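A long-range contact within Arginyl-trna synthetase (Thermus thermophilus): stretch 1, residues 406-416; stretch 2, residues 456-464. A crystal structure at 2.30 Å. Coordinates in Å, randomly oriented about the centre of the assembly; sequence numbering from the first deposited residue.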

# COMPACT_ATOMS: atom_id res chain seq x y z
N ASP A 406 9.79 -15.25 -8.53
CA ASP A 406 9.71 -16.61 -8.04
C ASP A 406 11.06 -17.10 -7.53
O ASP A 406 11.12 -17.88 -6.57
CB ASP A 406 9.20 -17.55 -9.13
CG ASP A 406 7.74 -17.33 -9.45
OD1 ASP A 406 6.99 -16.89 -8.55
OD2 ASP A 406 7.34 -17.61 -10.60
N GLU A 407 12.15 -16.63 -8.15
CA GLU A 407 13.48 -17.03 -7.71
C GLU A 407 13.83 -16.31 -6.42
O GLU A 407 14.42 -16.91 -5.52
CB GLU A 407 14.52 -16.71 -8.78
CG GLU A 407 14.36 -17.54 -10.04
CD GLU A 407 15.34 -17.15 -11.13
OE1 GLU A 407 16.56 -17.31 -10.92
OE2 GLU A 407 14.88 -16.67 -12.19
N VAL A 408 13.50 -15.02 -6.32
CA VAL A 408 13.79 -14.29 -5.10
C VAL A 408 13.04 -14.95 -3.96
O VAL A 408 13.57 -15.10 -2.86
CB VAL A 408 13.38 -12.80 -5.21
CG1 VAL A 408 13.58 -12.11 -3.86
CG2 VAL A 408 14.24 -12.10 -6.26
N LEU A 409 11.81 -15.38 -4.22
CA LEU A 409 11.01 -16.05 -3.20
C LEU A 409 11.67 -17.35 -2.75
O LEU A 409 11.82 -17.59 -1.55
CB LEU A 409 9.60 -16.34 -3.72
CG LEU A 409 8.64 -15.16 -3.83
CD1 LEU A 409 7.31 -15.62 -4.43
CD2 LEU A 409 8.41 -14.56 -2.45
N GLU A 410 12.08 -18.18 -3.71
CA GLU A 410 12.70 -19.46 -3.37
C GLU A 410 14.02 -19.29 -2.63
O GLU A 410 14.28 -20.00 -1.67
CB GLU A 410 12.92 -20.31 -4.63
CG GLU A 410 13.98 -19.78 -5.58
CD GLU A 410 14.41 -20.83 -6.60
OE1 GLU A 410 15.23 -20.49 -7.48
OE2 GLU A 410 13.94 -21.98 -6.51
N GLU A 411 14.85 -18.37 -3.09
CA GLU A 411 16.15 -18.13 -2.46
C GLU A 411 15.98 -17.56 -1.05
O GLU A 411 16.75 -17.90 -0.15
CB GLU A 411 16.98 -17.19 -3.33
CG GLU A 411 18.35 -16.80 -2.75
CD GLU A 411 19.23 -18.01 -2.42
OE1 GLU A 411 18.98 -19.10 -2.96
OE2 GLU A 411 20.18 -17.85 -1.63
N ALA A 412 14.98 -16.70 -0.86
CA ALA A 412 14.74 -16.12 0.46
C ALA A 412 14.17 -17.19 1.39
O ALA A 412 14.48 -17.22 2.58
CB ALA A 412 13.76 -14.96 0.36
N THR A 413 13.35 -18.08 0.83
CA THR A 413 12.75 -19.16 1.60
C THR A 413 13.84 -20.17 1.97
O THR A 413 13.78 -20.81 3.01
CB THR A 413 11.66 -19.88 0.78
OG1 THR A 413 10.61 -18.95 0.47
CG2 THR A 413 11.08 -21.06 1.57
N ARG A 414 14.83 -20.30 1.09
CA ARG A 414 15.95 -21.21 1.30
C ARG A 414 16.72 -20.76 2.53
O ARG A 414 16.95 -21.54 3.46
CB ARG A 414 16.89 -21.15 0.09
CG ARG A 414 18.02 -22.16 0.09
CD ARG A 414 17.58 -23.44 -0.58
NE ARG A 414 16.90 -23.18 -1.85
CZ ARG A 414 17.41 -22.44 -2.84
NH1 ARG A 414 18.61 -21.88 -2.71
NH2 ARG A 414 16.72 -22.26 -3.96
N ARG A 415 17.11 -19.49 2.53
CA ARG A 415 17.87 -18.93 3.64
C ARG A 415 17.07 -18.90 4.93
O ARG A 415 17.62 -19.14 6.01
CB ARG A 415 18.36 -17.53 3.28
CG ARG A 415 19.13 -17.47 1.97
CD ARG A 415 19.95 -16.20 1.88
NE ARG A 415 20.63 -16.07 0.59
CZ ARG A 415 21.73 -15.35 0.40
NH1 ARG A 415 22.28 -14.69 1.42
NH2 ARG A 415 22.29 -15.27 -0.80
N ALA A 416 15.77 -18.61 4.84
CA ALA A 416 14.92 -18.57 6.02
C ALA A 416 14.88 -19.95 6.65
O ALA A 416 14.90 -20.08 7.88
CB ALA A 416 13.52 -18.14 5.65
N ASP A 456 17.36 -1.35 -2.26
CA ASP A 456 18.35 -2.35 -2.65
C ASP A 456 18.05 -3.57 -1.78
O ASP A 456 18.38 -3.58 -0.60
CB ASP A 456 19.78 -1.87 -2.37
CG ASP A 456 20.84 -2.83 -2.90
OD1 ASP A 456 20.50 -3.99 -3.23
OD2 ASP A 456 22.03 -2.44 -3.00
N PHE A 457 17.40 -4.57 -2.36
CA PHE A 457 17.05 -5.77 -1.60
C PHE A 457 18.21 -6.76 -1.51
O PHE A 457 18.62 -7.34 -2.51
CB PHE A 457 15.85 -6.48 -2.23
CG PHE A 457 15.37 -7.67 -1.44
CD1 PHE A 457 14.52 -7.49 -0.34
CD2 PHE A 457 15.80 -8.95 -1.75
CE1 PHE A 457 14.12 -8.58 0.44
CE2 PHE A 457 15.41 -10.05 -0.97
CZ PHE A 457 14.56 -9.86 0.13
N ARG A 458 18.74 -6.94 -0.30
CA ARG A 458 19.84 -7.88 -0.08
C ARG A 458 19.32 -8.95 0.88
O ARG A 458 18.89 -8.63 1.99
CB ARG A 458 21.05 -7.15 0.50
CG ARG A 458 21.39 -5.87 -0.27
CD ARG A 458 22.58 -5.13 0.33
NE ARG A 458 23.85 -5.63 -0.17
CZ ARG A 458 24.36 -5.30 -1.36
NH1 ARG A 458 23.71 -4.48 -2.17
NH2 ARG A 458 25.52 -5.82 -1.74
N TYR A 459 19.35 -10.20 0.45
CA TYR A 459 18.84 -11.31 1.25
C TYR A 459 19.18 -11.33 2.73
O TYR A 459 18.29 -11.24 3.57
CB TYR A 459 19.26 -12.65 0.63
CG TYR A 459 18.66 -12.92 -0.73
CD1 TYR A 459 19.38 -12.68 -1.90
CD2 TYR A 459 17.36 -13.41 -0.85
CE1 TYR A 459 18.83 -12.94 -3.16
CE2 TYR A 459 16.80 -13.67 -2.09
CZ TYR A 459 17.53 -13.44 -3.24
OH TYR A 459 16.98 -13.72 -4.46
N GLN A 460 20.47 -11.47 3.06
CA GLN A 460 20.89 -11.55 4.46
C GLN A 460 20.41 -10.37 5.30
O GLN A 460 19.88 -10.54 6.39
CB GLN A 460 22.42 -11.67 4.55
CG GLN A 460 22.93 -11.92 5.96
CD GLN A 460 24.39 -12.33 6.01
OE1 GLN A 460 24.78 -13.36 5.44
NE2 GLN A 460 25.21 -11.54 6.69
N GLU A 461 20.62 -9.17 4.77
CA GLU A 461 20.21 -7.95 5.44
C GLU A 461 18.69 -7.92 5.71
O GLU A 461 18.26 -7.61 6.82
CB GLU A 461 20.62 -6.76 4.57
CG GLU A 461 20.24 -5.40 5.10
CD GLU A 461 20.66 -4.30 4.14
OE1 GLU A 461 20.21 -4.32 2.98
OE2 GLU A 461 21.45 -3.42 4.55
N ALA A 462 17.90 -8.28 4.70
CA ALA A 462 16.44 -8.27 4.81
C ALA A 462 15.90 -9.38 5.71
O ALA A 462 14.86 -9.21 6.35
CB ALA A 462 15.81 -8.40 3.42
N LEU A 463 16.61 -10.50 5.74
CA LEU A 463 16.20 -11.64 6.55
C LEU A 463 16.58 -11.57 8.03
O LEU A 463 15.96 -12.24 8.85
CB LEU A 463 16.77 -12.92 5.96
CG LEU A 463 16.11 -13.50 4.72
CD1 LEU A 463 17.04 -14.54 4.12
CD2 LEU A 463 14.76 -14.11 5.08
N SER A 464 17.60 -10.78 8.36
CA SER A 464 18.10 -10.67 9.73
C SER A 464 17.10 -10.36 10.84
O SER A 464 16.37 -9.37 10.78
CB SER A 464 19.23 -9.64 9.80
OG SER A 464 19.72 -9.54 11.12

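Stretch 1 is a helical segment throughout, 406-416, within a helix that runs on at both ends. Stretch 2 leaves a strand at Phe 457, passes Arg 458 at the N-cap position and turns into the short helix 459-463. The two helix axes cross at -62° and approach to 10.4 Å. The backbones come nearest at Ala 412 and Tyr 459, whose CA atoms lie 6.4 Å apart; the small alanine side chain leaves room for the aromatic one.

No hydrogen bond crosses the contact, so packing holds it together, burying 408 Å² over both sides. Its centre is a knob in a hole: Tyr 459, chi1 in the m well and with the largest covered area (116 Å²), points toward the long helix and sits among Val 408, Glu 411, Ala 412 and Arg 415. One face of its ring receives the Glu 411 methylene in a CH-pi contact, CG lying 3.7 Å from the ring centroid. The hydroxyl reaches the backbone, with Tyr 459 OH 3.3 Å from Val 408 CA, while Ala 412 CB meets Tyr 459 CD2 at 4.1 Å.

Glu 411 and Arg 415, one helical turn apart and partly exposed, pair their charges with each other: Arg 415 NE donates to Glu 411 OE2 at 2.9 Å within a salt bridge. The guanidinium lies over the start of the short helix, one face covered by Tyr 459 CB, which is 3.7 Å from Arg 415 CZ.

Apolar residues fill the buried places along the long helix. Toward its N-terminal end, Val 408 CG1 touches Phe 457 CE2 at 4.0 Å; toward the other, Leu 463 places CD1 3.4 Å from Arg 415 CB and CD2 4.3 Å from Ala 416 CB. The rule is economical: one large aromatic knob, an alanine at the closest backbone approach, and charged neighbours that pair with each other while packing against the knob.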